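Local coordinates for protein proteasome chaperone 4 (Saccharomyces cerevisiae, PDB 2Z5B) that works as a proteasome-assembly chaperone that, as a heterodimer with IRC25, binds proteasome precursors and promotes formation of the alpha-ring of the 20S particle, at residues 41-46 against 101-106; 94-99 against 119-124; 108-113 against 140-145. All coordinates share one frame; numbering follows the deposited sequence.

Contact 1: residues 41-46 against 101-106; sequences ISLVVG and RHMATI
Met103 of helix 94-111 packs on Leu43 and Val45 of strand 41-47, a helix-on-sheet contact at the heart of a two-layer alpha/beta fold. Leu43 and Val45 lie two residues apart on the strand, so both present their side chains to the helix-bearing face of the mixed sheet.

The contact across the segments is wholly apolar. Leu43 meets the middle of the methionine chain with one branch: its CD2 lies 3.8 Å from Met103 CG and 4.0 Å from Met103 SD, the two side chains crossing at about a right angle. Met103 sends CG anti to its own backbone N (chi1 -169°) and then bends at both chi2 and chi3. This hooked shape carries the terminal methyl toward Val45, the next residue on that face, where Met103 CE is 4.3 Å from Val45 CG1, a looser touch than the one with Leu43. Cys141 of helix 134-149 also packs on Met103 and Val45, and Val117 of the adjacent parallel strand supports Met103 as well. The three touching residues are all buried.

Polar bonding stays within each element or runs to other parts of the assembly. Leu43 is tied through its backbone to Tyr116 and Thr118 of strand 115-121. From the opposite face of the sheet, Ser42 OG hydrogen-bonds Gln41 of the partner chain YLR021W, so one strand serves the helical layer on one side and the heterodimer on the other. On the helix, the carbonyl of Arg101 accepts twice from a single residue: Thr105 N bonds Arg101 O at 3.0 Å, and Thr105 OG1 reaches the same Arg101 O at 2.8 Å from 38° above the carbonyl plane.

Contact 2: residues 94-99 against 119-124; sequences DRIRDM and WSSLPS
Ser121 OG, which Ile96 CD1 approaches to 4.2 Å, is gripped by two groups at this helix-strand contact: it hydrogen-bonds Ser60 OG, on the adjoining strand 58-67, and Glu125 OE1. The other oxygen of Glu125 takes the indole N-H of Trp119, so one carboxylate ties together two residues of strand 115-121 and satisfies polar groups beside an apolar surface.

The bulk of the contact is Trp119 against Ile96 and Met99, residues three apart on the same flank of helix 94-111. Ile96 comes in through CG2, which is anti to its backbone N and lies 3.9 Å from Trp119 CD1, on the five-membered ring, and 4.1 Å from Trp119 CB. Met99 takes the other end of the indole: its CG is 3.8 Å from Trp119 CE3 and 4.0 Å from Trp119 CZ3. The tryptophan thus spans the two helix residues, touched on its pyrrole part by Ile96, whose side chain crosses it at about a right angle, and on its benzo part by Met99, which approaches obliquely. With chi1 at -178° and chi2 at -92°, the indole extends from the strand with its plane roughly perpendicular to the one holding CA, CB and CG. Leu130 of the short helix 128-132 packs on both Trp119 and Met99, and Phe47 meets the indole edge-to-face.

Away from the strand, Arg97 grips Asp94 end-on with two nitrogens on a single oxygen, Arg97 NH1 lying 2.9 Å and Arg97 NH2 3.1 Å from Asp94 OD1, a salt bridge within the first turn of the helix.

The helix and strand axes pass 9.8 Å apart at 145°, roughly antiparallel, as expected of the helix and second strand in a beta-alpha-beta crossover, here joining the parallel strands 83-87 and 115-121, with antiparallel strand 58-67 between them.

Contact 3: residues 108-113 against 140-145; sequences SERFNR and KCLDLL
Phe111, on the last turn of helix 94-111, lays its ring against Leu142 and Leu145 of helix 134-149. From CB, the ring carbon CG is placed anti to the carbonyl carbon (chi1 -59°), which sends the ring toward the second helix. The CD2 side passes Ile41 of strand 41-47. Farther out, Phe111 CE2 does most of the touching: it lies 3.8 Å from Leu145 CB and 4.0 Å from Leu142 CD2. At the tip, Phe111 CZ is 3.9 Å from Leu145 CB and also rests near that residue's carbonyl carbon.

One face of the ring is lined by its own neighbour, with Arg110 CG 3.5 Å above the plane and offset toward the rim. With CG anti to the backbone N (chi1 -175°), the start of the Arg110 chain lies over the ring; beyond it the chain rises away from the plane. Arg110 CG is also 4.0 Å from Leu142 CD2. That leucine methyl therefore meets both the aromatic ring and the arginine stem. Replacing Phe111 by an alanine removes the ring, and Leu142 and Leu145 would probably be left facing a gap between the helices.

Just beyond, Asn112 turns out of the helix with positive phi, and Ser108 OG bonds Arg113 O at 2.8 Å. With no hydrogen bond or salt bridge between the segments, the helices are held together here by apolar contact alone, at a partly solvent-exposed edge.

How the contacts relate
All three contacts draw on helix 94-111, at successive places along it. Contacts 1 and 2 set the helix on neighbouring parallel strands of one sheet, whereas contact 3 sets its C-terminal end against another helix. Contact 1, near the centre of the chain, is buried and purely aliphatic and thioether in character; contact 2, also buried, adds an indole and a polar fringe; contact 3 is partly exposed, with an arginine stem at its edge. Contacts 1 and 2 join through the probable hydrogen bond from Ser120 N to Val45 O (2.8 Å), and contacts 1 and 3 through Met103 and Cys141. Contacts 2 and 3, centres about 19 Å apart, do not touch.

Contact 1: residues 41-46 against 101-106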
loop_
_atom_site.group_PDB
_atom_site.type_symbol
_atom_site.label_atom_id
_atom_site.label_comp_id
_atom_site.label_asym_id
_atom_site.label_seq_id
_atom_site.Cartn_x
_atom_site.Cartn_y
_atom_site.Cartn_z
ATOM N N ILE A 41 10.912 2.170 -0.805
ATOM C CA ILE A 41 10.673 1.650 0.540
ATOM C C ILE A 41 9.203 1.914 0.820
ATOM O O ILE A 41 8.682 2.977 0.474
ATOM C CB ILE A 41 11.551 2.377 1.589
ATOM C CG1 ILE A 41 13.011 1.945 1.455
ATOM C CG2 ILE A 41 11.082 2.109 3.019
ATOM C CD1 ILE A 41 13.970 2.894 2.130
ATOM N N SER A 42 8.518 0.923 1.390
ATOM C CA SER A 42 7.193 1.132 1.968
ATOM C C SER A 42 7.299 0.865 3.459
ATOM O O SER A 42 7.853 -0.160 3.870
ATOM C CB SER A 42 6.172 0.161 1.381
ATOM O OG SER A 42 5.969 0.408 0.009
ATOM N N LEU A 43 6.782 1.774 4.267
ATOM C CA LEU A 43 6.806 1.596 5.715
ATOM C C LEU A 43 5.413 1.730 6.256
ATOM O O LEU A 43 4.705 2.697 5.940
ATOM C CB LEU A 43 7.754 2.599 6.394
ATOM C CG LEU A 43 7.733 2.630 7.930
ATOM C CD1 LEU A 43 8.283 1.327 8.490
ATOM C CD2 LEU A 43 8.536 3.786 8.472
ATOM N N VAL A 44 4.988 0.727 7.020
ATOM C CA VAL A 44 3.774 0.861 7.832
ATOM C C VAL A 44 4.254 0.960 9.284
ATOM O O VAL A 44 5.037 0.110 9.752
ATOM C CB VAL A 44 2.795 -0.322 7.651
ATOM C CG1 VAL A 44 1.518 -0.094 8.466
ATOM C CG2 VAL A 44 2.458 -0.509 6.163
ATOM N N VAL A 45 3.841 2.020 9.977
ATOM C CA VAL A 45 4.315 2.258 11.349
ATOM C C VAL A 45 3.178 2.757 12.249
ATOM O O VAL A 45 2.306 3.482 11.806
ATOM C CB VAL A 45 5.587 3.168 11.404
ATOM C CG1 VAL A 45 5.337 4.548 10.781
ATOM C CG2 VAL A 45 6.131 3.303 12.870
ATOM N N GLY A 46 3.173 2.299 13.496
ATOM C CA GLY A 46 2.159 2.707 14.464
ATOM C C GLY A 46 2.599 2.322 15.856
ATOM O O GLY A 46 3.658 1.723 16.034
ATOM N N ARG A 101 4.397 12.774 6.767
ATOM C CA ARG A 101 5.161 13.631 5.852
ATOM C C ARG A 101 6.634 13.592 6.174
ATOM O O ARG A 101 7.436 13.326 5.293
ATOM C CB ARG A 101 4.671 15.084 5.900
ATOM C CG ARG A 101 5.499 16.036 5.025
ATOM C CD ARG A 101 4.837 17.419 4.997
ATOM N NE ARG A 101 4.565 17.950 6.348
ATOM C CZ ARG A 101 5.425 18.635 7.100
ATOM N NH1 ARG A 101 6.662 18.903 6.681
ATOM N NH2 ARG A 101 5.041 19.062 8.291
ATOM N N HIS A 102 6.983 13.870 7.432
ATOM C CA HIS A 102 8.379 13.826 7.870
ATOM C C HIS A 102 9.010 12.469 7.649
ATOM O O HIS A 102 10.137 12.385 7.158
ATOM C CB HIS A 102 8.516 14.206 9.343
ATOM C CG HIS A 102 8.351 15.671 9.603
ATOM N ND1 HIS A 102 7.793 16.159 10.761
ATOM C CD2 HIS A 102 8.660 16.753 8.848
ATOM C CE1 HIS A 102 7.756 17.480 10.713
ATOM N NE2 HIS A 102 8.279 17.867 9.563
ATOM N N MET A 103 8.286 11.413 8.026
ATOM C CA MET A 103 8.784 10.052 7.843
ATOM C C MET A 103 9.143 9.764 6.403
ATOM O O MET A 103 10.260 9.363 6.115
ATOM C CB MET A 103 7.780 9.017 8.362
ATOM C CG MET A 103 8.344 7.607 8.454
ATOM S SD MET A 103 9.623 7.440 9.710
ATOM C CE MET A 103 8.600 7.392 11.179
ATOM N N ALA A 104 8.205 9.981 5.493
ATOM C CA ALA A 104 8.437 9.679 4.091
ATOM C C ALA A 104 9.565 10.542 3.539
ATOM O O ALA A 104 10.439 10.031 2.865
ATOM C CB ALA A 104 7.167 9.869 3.288
ATOM N N THR A 105 9.524 11.840 3.831
ATOM C CA THR A 105 10.500 12.789 3.288
ATOM C C THR A 105 11.906 12.512 3.802
ATOM O O THR A 105 12.857 12.490 3.027
ATOM C CB THR A 105 10.096 14.261 3.584
ATOM O OG1 THR A 105 8.749 14.480 3.139
ATOM C CG2 THR A 105 10.982 15.232 2.781
ATOM N N ILE A 106 12.039 12.288 5.106
ATOM C CA ILE A 106 13.350 12.002 5.683
ATOM C C ILE A 106 13.906 10.638 5.214
ATOM O O ILE A 106 15.107 10.516 4.912
ATOM C CB ILE A 106 13.352 12.121 7.231
ATOM C CG1 ILE A 106 13.128 13.579 7.646
ATOM C CG2 ILE A 106 14.702 11.668 7.809
ATOM C CD1 ILE A 106 12.390 13.745 8.968
#

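Contact 2: residues 94-99 against 119-124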
loop_
_atom_site.group_PDB
_atom_site.type_symbol
_atom_site.label_atom_id
_atom_site.label_comp_id
_atom_site.label_asym_id
_atom_site.label_seq_id
_atom_site.Cartn_x
_atom_site.Cartn_y
_atom_site.Cartn_z
ATOM N N ASP A 94 -3.361 17.315 11.670
ATOM C CA ASP A 94 -1.972 17.780 11.447
ATOM C C ASP A 94 -0.924 16.930 12.161
ATOM O O ASP A 94 0.185 16.777 11.664
ATOM C CB ASP A 94 -1.766 19.228 11.937
ATOM C CG ASP A 94 -2.646 20.245 11.227
ATOM O OD1 ASP A 94 -3.358 19.902 10.254
ATOM O OD2 ASP A 94 -2.611 21.424 11.657
ATOM N N ARG A 95 -1.265 16.428 13.352
ATOM C CA ARG A 95 -0.336 15.645 14.184
ATOM C C ARG A 95 0.053 14.329 13.498
ATOM O O ARG A 95 1.211 13.910 13.545
ATOM C CB ARG A 95 -0.963 15.337 15.551
ATOM C CG ARG A 95 -1.308 16.585 16.401
ATOM C CD ARG A 95 -2.129 16.206 17.634
ATOM N NE ARG A 95 -3.476 15.778 17.261
ATOM C CZ ARG A 95 -4.431 15.415 18.117
ATOM N NH1 ARG A 95 -4.213 15.421 19.425
ATOM N NH2 ARG A 95 -5.612 15.039 17.651
ATOM N N ILE A 96 -0.932 13.687 12.877
ATOM C CA ILE A 96 -0.695 12.491 12.055
ATOM C C ILE A 96 -0.008 12.859 10.735
ATOM O O ILE A 96 1.007 12.262 10.403
ATOM C CB ILE A 96 -2.002 11.700 11.809
ATOM C CG1 ILE A 96 -2.571 11.219 13.154
ATOM C CG2 ILE A 96 -1.746 10.509 10.864
ATOM C CD1 ILE A 96 -4.006 10.733 13.101
ATOM N N ARG A 97 -0.547 13.851 10.007
ATOM C CA ARG A 97 0.046 14.296 8.726
ATOM C C ARG A 97 1.513 14.696 8.816
ATOM O O ARG A 97 2.331 14.311 7.945
ATOM C CB ARG A 97 -0.750 15.452 8.093
ATOM C CG ARG A 97 -0.611 15.535 6.561
ATOM C CD ARG A 97 -1.231 16.809 5.976
ATOM N NE ARG A 97 -2.575 17.031 6.512
ATOM C CZ ARG A 97 -2.887 17.943 7.428
ATOM N NH1 ARG A 97 -1.958 18.756 7.933
ATOM N NH2 ARG A 97 -4.137 18.026 7.847
ATOM N N ASP A 98 1.845 15.488 9.843
ATOM C CA ASP A 98 3.243 15.887 10.109
ATOM C C ASP A 98 4.144 14.670 10.181
ATOM O O ASP A 98 5.200 14.629 9.555
ATOM C CB ASP A 98 3.378 16.695 11.416
ATOM C CG ASP A 98 2.893 18.134 11.273
ATOM O OD1 ASP A 98 2.480 18.533 10.146
ATOM O OD2 ASP A 98 2.906 18.854 12.301
ATOM N N MET A 99 3.721 13.673 10.957
ATOM C CA MET A 99 4.541 12.485 11.165
ATOM C C MET A 99 4.787 11.718 9.866
ATOM O O MET A 99 5.930 11.354 9.577
ATOM C CB MET A 99 3.905 11.551 12.196
ATOM C CG MET A 99 4.633 10.225 12.343
ATOM S SD MET A 99 6.359 10.446 12.828
ATOM C CE MET A 99 6.044 10.804 14.540
ATOM N N TRP A 119 0.847 5.720 8.326
ATOM C CA TRP A 119 0.703 5.812 9.768
ATOM C C TRP A 119 -0.549 5.029 10.181
ATOM O O TRP A 119 -1.655 5.311 9.726
ATOM C CB TRP A 119 0.709 7.256 10.335
ATOM C CG TRP A 119 0.595 7.166 11.859
ATOM C CD1 TRP A 119 -0.553 7.185 12.580
ATOM C CD2 TRP A 119 1.661 6.924 12.801
ATOM N NE1 TRP A 119 -0.274 6.999 13.918
ATOM C CE2 TRP A 119 1.077 6.833 14.077
ATOM C CE3 TRP A 119 3.055 6.779 12.680
ATOM C CZ2 TRP A 119 1.839 6.632 15.244
ATOM C CZ3 TRP A 119 3.811 6.572 13.833
ATOM C CH2 TRP A 119 3.207 6.500 15.094
ATOM N N SER A 120 -0.320 4.000 10.986
ATOM C CA SER A 120 -1.346 3.092 11.477
ATOM C C SER A 120 -1.726 3.524 12.888
ATOM O O SER A 120 -0.876 3.554 13.770
ATOM C CB SER A 120 -0.786 1.653 11.500
ATOM O OG SER A 120 -1.643 0.785 12.237
ATOM N N SER A 121 -3.008 3.822 13.096
ATOM C CA SER A 121 -3.503 4.327 14.375
ATOM C C SER A 121 -4.239 3.261 15.164
ATOM O O SER A 121 -5.255 2.753 14.712
ATOM C CB SER A 121 -4.451 5.506 14.144
ATOM O OG SER A 121 -3.737 6.618 13.626
ATOM N N LEU A 122 -3.719 2.928 16.342
ATOM C CA LEU A 122 -4.458 2.094 17.280
ATOM C C LEU A 122 -5.860 2.668 17.532
ATOM O O LEU A 122 -6.048 3.887 17.531
ATOM C CB LEU A 122 -3.705 1.965 18.615
ATOM C CG LEU A 122 -2.430 1.113 18.653
ATOM C CD1 LEU A 122 -1.809 1.089 20.060
ATOM C CD2 LEU A 122 -2.673 -0.328 18.154
ATOM N N PRO A 123 -6.851 1.794 17.757
ATOM C CA PRO A 123 -8.157 2.322 18.130
ATOM C C PRO A 123 -8.032 3.332 19.277
ATOM O O PRO A 123 -8.768 4.316 19.288
ATOM C CB PRO A 123 -8.903 1.069 18.588
ATOM C CG PRO A 123 -8.318 -0.006 17.723
ATOM C CD PRO A 123 -6.861 0.320 17.667
ATOM N N SER A 124 -7.059 3.117 20.171
ATOM C CA SER A 124 -6.892 3.897 21.413
ATOM C C SER A 124 -5.990 5.127 21.297
ATOM O O SER A 124 -5.840 5.898 22.256
ATOM C CB SER A 124 -6.313 2.994 22.499
ATOM O OG SER A 124 -5.008 2.598 22.122
#

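Contact 3: residues 108-113 against 140-145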
loop_
_atom_site.group_PDB
_atom_site.type_symbol
_atom_site.label_atom_id
_atom_site.label_comp_id
_atom_site.label_asym_id
_atom_site.label_seq_id
_atom_site.Cartn_x
_atom_site.Cartn_y
_atom_site.Cartn_z
ATOM N N SER A 108 13.206 9.138 2.341
ATOM C CA SER A 108 13.568 9.321 0.941
ATOM C C SER A 108 14.910 10.059 0.804
ATOM O O SER A 108 15.769 9.650 0.024
ATOM C CB SER A 108 12.454 10.051 0.202
ATOM O OG SER A 108 12.743 10.123 -1.179
ATOM N N GLU A 109 15.086 11.136 1.568
ATOM C CA GLU A 109 16.376 11.835 1.620
ATOM C C GLU A 109 17.485 10.904 2.100
ATOM O O GLU A 109 18.537 10.789 1.463
ATOM C CB GLU A 109 16.288 13.079 2.516
ATOM C CG GLU A 109 15.550 14.229 1.873
ATOM C CD GLU A 109 15.258 15.384 2.818
ATOM O OE1 GLU A 109 14.490 15.184 3.790
ATOM O OE2 GLU A 109 15.778 16.501 2.557
ATOM N N ARG A 110 17.240 10.218 3.212
ATOM C CA ARG A 110 18.269 9.408 3.837
ATOM C C ARG A 110 18.793 8.331 2.897
ATOM O O ARG A 110 19.993 8.062 2.857
ATOM C CB ARG A 110 17.760 8.806 5.156
ATOM C CG ARG A 110 18.799 8.030 5.964
ATOM C CD ARG A 110 20.091 8.831 6.205
ATOM N NE ARG A 110 21.086 8.064 6.959
ATOM C CZ ARG A 110 21.849 7.095 6.454
ATOM N NH1 ARG A 110 21.740 6.741 5.180
ATOM N NH2 ARG A 110 22.721 6.466 7.235
ATOM N N PHE A 111 17.900 7.736 2.115
ATOM C CA PHE A 111 18.274 6.561 1.347
ATOM C C PHE A 111 18.238 6.760 -0.153
ATOM O O PHE A 111 18.525 5.834 -0.905
ATOM C CB PHE A 111 17.445 5.355 1.799
ATOM C CG PHE A 111 17.625 5.038 3.253
ATOM C CD1 PHE A 111 18.822 4.474 3.715
ATOM C CD2 PHE A 111 16.623 5.333 4.167
ATOM C CE1 PHE A 111 19.001 4.201 5.058
ATOM C CE2 PHE A 111 16.795 5.064 5.510
ATOM C CZ PHE A 111 17.982 4.491 5.959
ATOM N N ASN A 112 17.906 7.983 -0.564
ATOM C CA ASN A 112 17.887 8.386 -1.962
ATOM C C ASN A 112 17.037 7.448 -2.822
ATOM O O ASN A 112 17.475 6.975 -3.872
ATOM C CB ASN A 112 19.323 8.540 -2.497
ATOM C CG ASN A 112 19.384 9.206 -3.876
ATOM O OD1 ASN A 112 20.377 9.069 -4.594
ATOM N ND2 ASN A 112 18.338 9.924 -4.242
ATOM N N ARG A 113 15.817 7.182 -2.355
ATOM C CA ARG A 113 14.870 6.347 -3.093
ATOM C C ARG A 113 13.434 6.760 -2.782
ATOM O O ARG A 113 13.200 7.446 -1.791
ATOM C CB ARG A 113 15.082 4.877 -2.734
ATOM C CG ARG A 113 14.823 4.533 -1.282
ATOM C CD ARG A 113 15.535 3.254 -0.926
ATOM N NE ARG A 113 15.452 2.333 -2.041
ATOM C CZ ARG A 113 16.499 1.762 -2.629
ATOM N NH1 ARG A 113 16.296 0.954 -3.654
ATOM N NH2 ARG A 113 17.726 1.967 -2.178
ATOM N N LYS A 140 14.186 6.273 15.359
ATOM C CA LYS A 140 14.129 4.826 15.530
ATOM C C LYS A 140 13.799 4.128 14.222
ATOM O O LYS A 140 14.294 3.033 13.960
ATOM C CB LYS A 140 13.137 4.407 16.621
ATOM C CG LYS A 140 13.556 4.811 18.066
ATOM C CD LYS A 140 14.944 4.311 18.497
ATOM C CE LYS A 140 14.852 3.001 19.271
ATOM N NZ LYS A 140 16.138 2.631 19.960
ATOM N N CYS A 141 12.973 4.765 13.397
ATOM C CA CYS A 141 12.630 4.174 12.103
ATOM C C CYS A 141 13.800 4.261 11.137
ATOM O O CYS A 141 14.051 3.330 10.389
ATOM C CB CYS A 141 11.361 4.797 11.520
ATOM S SG CYS A 141 9.835 4.249 12.357
ATOM N N LEU A 142 14.517 5.378 11.162
ATOM C CA LEU A 142 15.749 5.515 10.380
ATOM C C LEU A 142 16.806 4.478 10.763
ATOM O O LEU A 142 17.425 3.848 9.898
ATOM C CB LEU A 142 16.333 6.914 10.569
ATOM C CG LEU A 142 15.701 8.043 9.767
ATOM C CD1 LEU A 142 16.551 9.280 9.935
ATOM C CD2 LEU A 142 15.612 7.652 8.286
ATOM N N ASP A 143 17.026 4.335 12.067
ATOM C CA ASP A 143 17.918 3.325 12.618
ATOM C C ASP A 143 17.600 1.912 12.157
ATOM O O ASP A 143 18.483 1.175 11.717
ATOM C CB ASP A 143 17.849 3.373 14.132
ATOM C CG ASP A 143 19.003 4.090 14.720
ATOM O OD1 ASP A 143 19.303 5.218 14.257
ATOM O OD2 ASP A 143 19.632 3.501 15.629
ATOM N N LEU A 144 16.333 1.540 12.270
ATOM C CA LEU A 144 15.888 0.232 11.838
ATOM C C LEU A 144 16.202 0.011 10.362
ATOM O O LEU A 144 16.790 -1.001 10.002
ATOM C CB LEU A 144 14.386 0.077 12.109
ATOM C CG LEU A 144 13.747 -1.226 11.640
ATOM C CD1 LEU A 144 14.393 -2.426 12.351
ATOM C CD2 LEU A 144 12.264 -1.179 11.922
ATOM N N LEU A 145 15.813 0.976 9.528
ATOM C CA LEU A 145 16.015 0.947 8.088
ATOM C C LEU A 145 17.486 0.895 7.658
ATOM O O LEU A 145 17.827 0.157 6.738
ATOM C CB LEU A 145 15.305 2.138 7.431
ATOM C CG LEU A 145 13.776 2.051 7.497
ATOM C CD1 LEU A 145 13.115 3.339 6.996
ATOM C CD2 LEU A 145 13.250 0.831 6.734
#